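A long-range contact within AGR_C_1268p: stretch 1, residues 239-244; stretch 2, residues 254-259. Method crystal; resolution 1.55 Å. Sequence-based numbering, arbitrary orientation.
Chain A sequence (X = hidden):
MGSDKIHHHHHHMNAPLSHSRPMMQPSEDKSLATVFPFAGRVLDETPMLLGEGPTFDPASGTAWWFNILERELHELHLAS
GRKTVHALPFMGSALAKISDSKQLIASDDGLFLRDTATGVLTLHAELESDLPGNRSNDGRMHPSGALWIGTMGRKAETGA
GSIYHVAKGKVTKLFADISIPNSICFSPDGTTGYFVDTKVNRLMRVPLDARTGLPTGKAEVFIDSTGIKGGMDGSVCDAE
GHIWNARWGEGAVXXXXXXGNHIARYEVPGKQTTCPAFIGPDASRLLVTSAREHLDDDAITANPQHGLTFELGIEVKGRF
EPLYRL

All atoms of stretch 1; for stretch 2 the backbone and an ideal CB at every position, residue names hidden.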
# COMPACT_ATOMS: atom_id res chain seq x y z
N ALA A 239 10.41 -12.32 -1.75
CA ALA A 239 10.94 -13.10 -2.87
C ALA A 239 10.64 -14.57 -2.69
O ALA A 239 10.69 -15.32 -3.66
CB ALA A 239 12.43 -12.89 -2.99
N GLU A 240 10.39 -14.99 -1.44
CA GLU A 240 10.01 -16.37 -1.12
C GLU A 240 8.50 -16.60 -1.19
O GLU A 240 8.06 -17.74 -1.08
CB GLU A 240 10.42 -16.72 0.29
CG GLU A 240 11.82 -17.05 0.42
CD GLU A 240 12.08 -17.66 1.82
OE1 GLU A 240 11.10 -17.93 2.62
OE2 GLU A 240 13.28 -17.87 2.07
N GLY A 241 7.71 -15.55 -1.34
CA GLY A 241 6.27 -15.64 -1.40
C GLY A 241 5.56 -15.40 -0.09
O GLY A 241 4.34 -15.53 -0.06
N HIS A 242 6.28 -15.07 0.99
CA HIS A 242 5.62 -14.72 2.26
C HIS A 242 4.92 -13.39 2.11
O HIS A 242 5.43 -12.46 1.48
CB HIS A 242 6.62 -14.62 3.42
CG HIS A 242 7.15 -15.94 3.88
ND1 HIS A 242 7.72 -16.13 5.15
CD2 HIS A 242 7.30 -17.12 3.23
CE1 HIS A 242 8.11 -17.38 5.26
NE2 HIS A 242 7.87 -18.01 4.11
N ILE A 243 3.77 -13.26 2.77
CA ILE A 243 3.01 -12.00 2.83
C ILE A 243 3.32 -11.29 4.13
O ILE A 243 3.29 -11.89 5.20
CB ILE A 243 1.50 -12.29 2.66
CG1 ILE A 243 1.23 -12.87 1.26
CG2 ILE A 243 0.69 -11.04 3.00
CD1 ILE A 243 -0.16 -13.31 1.05
N TRP A 244 3.63 -9.99 4.02
CA TRP A 244 3.92 -9.15 5.14
C TRP A 244 2.81 -8.08 5.17
O TRP A 244 2.73 -7.27 4.25
CB TRP A 244 5.28 -8.48 4.98
CG TRP A 244 6.46 -9.42 4.95
CD1 TRP A 244 6.76 -10.34 4.00
CD2 TRP A 244 7.46 -9.55 5.97
NE1 TRP A 244 7.93 -11.00 4.35
CE2 TRP A 244 8.37 -10.52 5.55
CE3 TRP A 244 7.71 -8.88 7.17
CZ2 TRP A 244 9.51 -10.88 6.31
CZ3 TRP A 244 8.85 -9.22 7.92
CH2 TRP A 244 9.71 -10.22 7.49
N UNK A 254 2.44 -8.40 10.29
CA UNK A 254 2.31 -9.84 10.41
C UNK A 254 2.88 -10.50 9.17
O UNK A 254 2.60 -10.09 8.03
CB UNK A 254 0.85 -10.24 10.62
N UNK A 255 3.62 -11.58 9.39
CA UNK A 255 4.20 -12.36 8.32
C UNK A 255 3.58 -13.77 8.28
O UNK A 255 3.46 -14.47 9.28
CB UNK A 255 5.72 -12.44 8.49
N UNK A 256 3.17 -14.11 7.06
CA UNK A 256 2.56 -15.41 6.72
C UNK A 256 3.35 -16.18 5.71
O UNK A 256 3.78 -15.63 4.68
CB UNK A 256 1.14 -15.21 6.19
N UNK A 257 3.48 -17.48 5.95
CA UNK A 257 4.27 -18.34 5.06
C UNK A 257 3.42 -18.71 3.87
O UNK A 257 2.32 -18.19 3.72
CB UNK A 257 4.77 -19.60 5.78
N UNK A 258 3.95 -19.53 2.95
CA UNK A 258 3.20 -19.73 1.73
C UNK A 258 2.00 -20.68 1.92
O UNK A 258 1.23 -20.86 0.96
CB UNK A 258 4.13 -20.27 0.65
N UNK A 259 1.86 -21.30 3.09
CA UNK A 259 0.63 -22.03 3.45
C UNK A 259 -0.41 -21.15 4.15
O UNK A 259 -1.51 -21.60 4.49
CB UNK A 259 0.98 -23.21 4.36

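The two stretches run antiparallel, their end-to-end directions 151° apart, with Ile243 facing position 256 and Trp244 facing position 255.

At position 254 CA-to-CB points away, and no atom of stretch 1 lies within 5.5 Å of the ideal CB. Stretch 1 therefore sets no preference. The residue is Asp254, whose carboxylate is hydrogen-bonded elsewhere in the structure; its backbone O accepts a CA-H...O contact from Trp244 CA at 3.3 Å.

Position 255 forms a non-hydrogen-bonded pair with Trp244 (CA-CA 4.5 Å), their side chains on the same face of the sheet. The ideal CB is 4.2 Å from Trp244 CD2 and 5.4 Å from His242 ND1, so a side chain growing outward meets an indole face, a ring nitrogen able to accept, and farther out the carboxylate of Glu240. A long chain with apolar methylenes and a donor end fits; lysine, glutamine or arginine would be reasonable. The residue is Arg255, fully extended with chi1 to chi3 all t. Its CD lies over the six-membered ring of Trp244, 3.8 Å from the centroid and 26° off the normal, a CH-pi contact. Arg255 NE then donates to His242 ND1 at 3.0 Å (152°), which identifies ND1 as the acceptor. Water 1 accepts from Arg255 NH2 at 3.0 Å and donates weakly to Glu240 OE1 at 2.9 Å.

Position 256 is the hydrogen-bonded partner of Ile243. The backbone supplies both links: Ile243 N to O of 256 at 3.0 Å, and N of 256 to Ile243 O at 2.9 Å. Its CB shares the face of the Ile243 side chain, and its extended phi/psi of -118/137 suits beta-branched or aromatic residues. Valine, isoleucine, phenylalanine or tyrosine would serve. It is Tyr256, chi1 m, whose ring turns an edge to Ile243 O.

At position 257 the CB points away overall, yet lies 3.9 Å from His242 NE2; a small or polar residue is plausible. Asp257 occupies it. Asp257 CA lies over the His242 ring, 3.7 Å from its centroid and 10° off the normal, a CH-pi contact, while Asp257 OD1 accepts a weak bond from the N of 259 at 2.8 Å.

Position 258 points sideways, its ideal CB 4.8 Å from Gly241 O and 5.0 Å from Glu240 O. A compact side chain, such as alanine, serine or threonine, suits the space beside those two carbonyls. Thr258 places CG2 3.5 Å from Glu240 O, and its N donates to water 3 at 3.0 Å.

Position 259 is out of reach, leaving the choice open; it is Asp259.

Stretch 2 254-259: DRYDTD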
# COMPACT_ATOMS: atom_id res chain seq x y z
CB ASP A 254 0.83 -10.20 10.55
CG ASP A 254 0.30 -9.85 11.92
OD1 ASP A 254 1.07 -10.08 12.92
OD2 ASP A 254 -0.84 -9.35 12.03
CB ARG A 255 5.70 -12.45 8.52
CG ARG A 255 6.46 -13.28 7.53
CD ARG A 255 7.93 -13.39 7.99
NE ARG A 255 8.81 -14.15 7.09
CZ ARG A 255 10.09 -14.34 7.35
NH1 ARG A 255 10.63 -13.83 8.45
NH2 ARG A 255 10.83 -15.03 6.53
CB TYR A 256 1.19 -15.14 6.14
CG TYR A 256 0.26 -14.36 7.08
CD1 TYR A 256 0.21 -12.96 7.06
CD2 TYR A 256 -0.57 -15.03 7.97
CE1 TYR A 256 -0.65 -12.26 7.93
CE2 TYR A 256 -1.43 -14.32 8.82
CZ TYR A 256 -1.46 -12.95 8.80
OH TYR A 256 -2.33 -12.25 9.65
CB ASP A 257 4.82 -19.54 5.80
CG ASP A 257 3.74 -20.57 6.22
OD1 ASP A 257 2.60 -20.54 5.68
OD2 ASP A 257 4.09 -21.41 7.09
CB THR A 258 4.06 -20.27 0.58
OG1 THR A 258 4.55 -21.56 0.95
CG2 THR A 258 5.25 -19.32 0.28
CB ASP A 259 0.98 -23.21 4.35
CG ASP A 259 1.64 -24.34 3.58
OD1 ASP A 259 1.34 -24.47 2.38
OD2 ASP A 259 2.44 -25.08 4.18
O HOH W 1 10.50 -15.28 3.58
O HOH W 2 2.00 -16.69 0.88
O HOH W 3 6.53 -20.95 3.15
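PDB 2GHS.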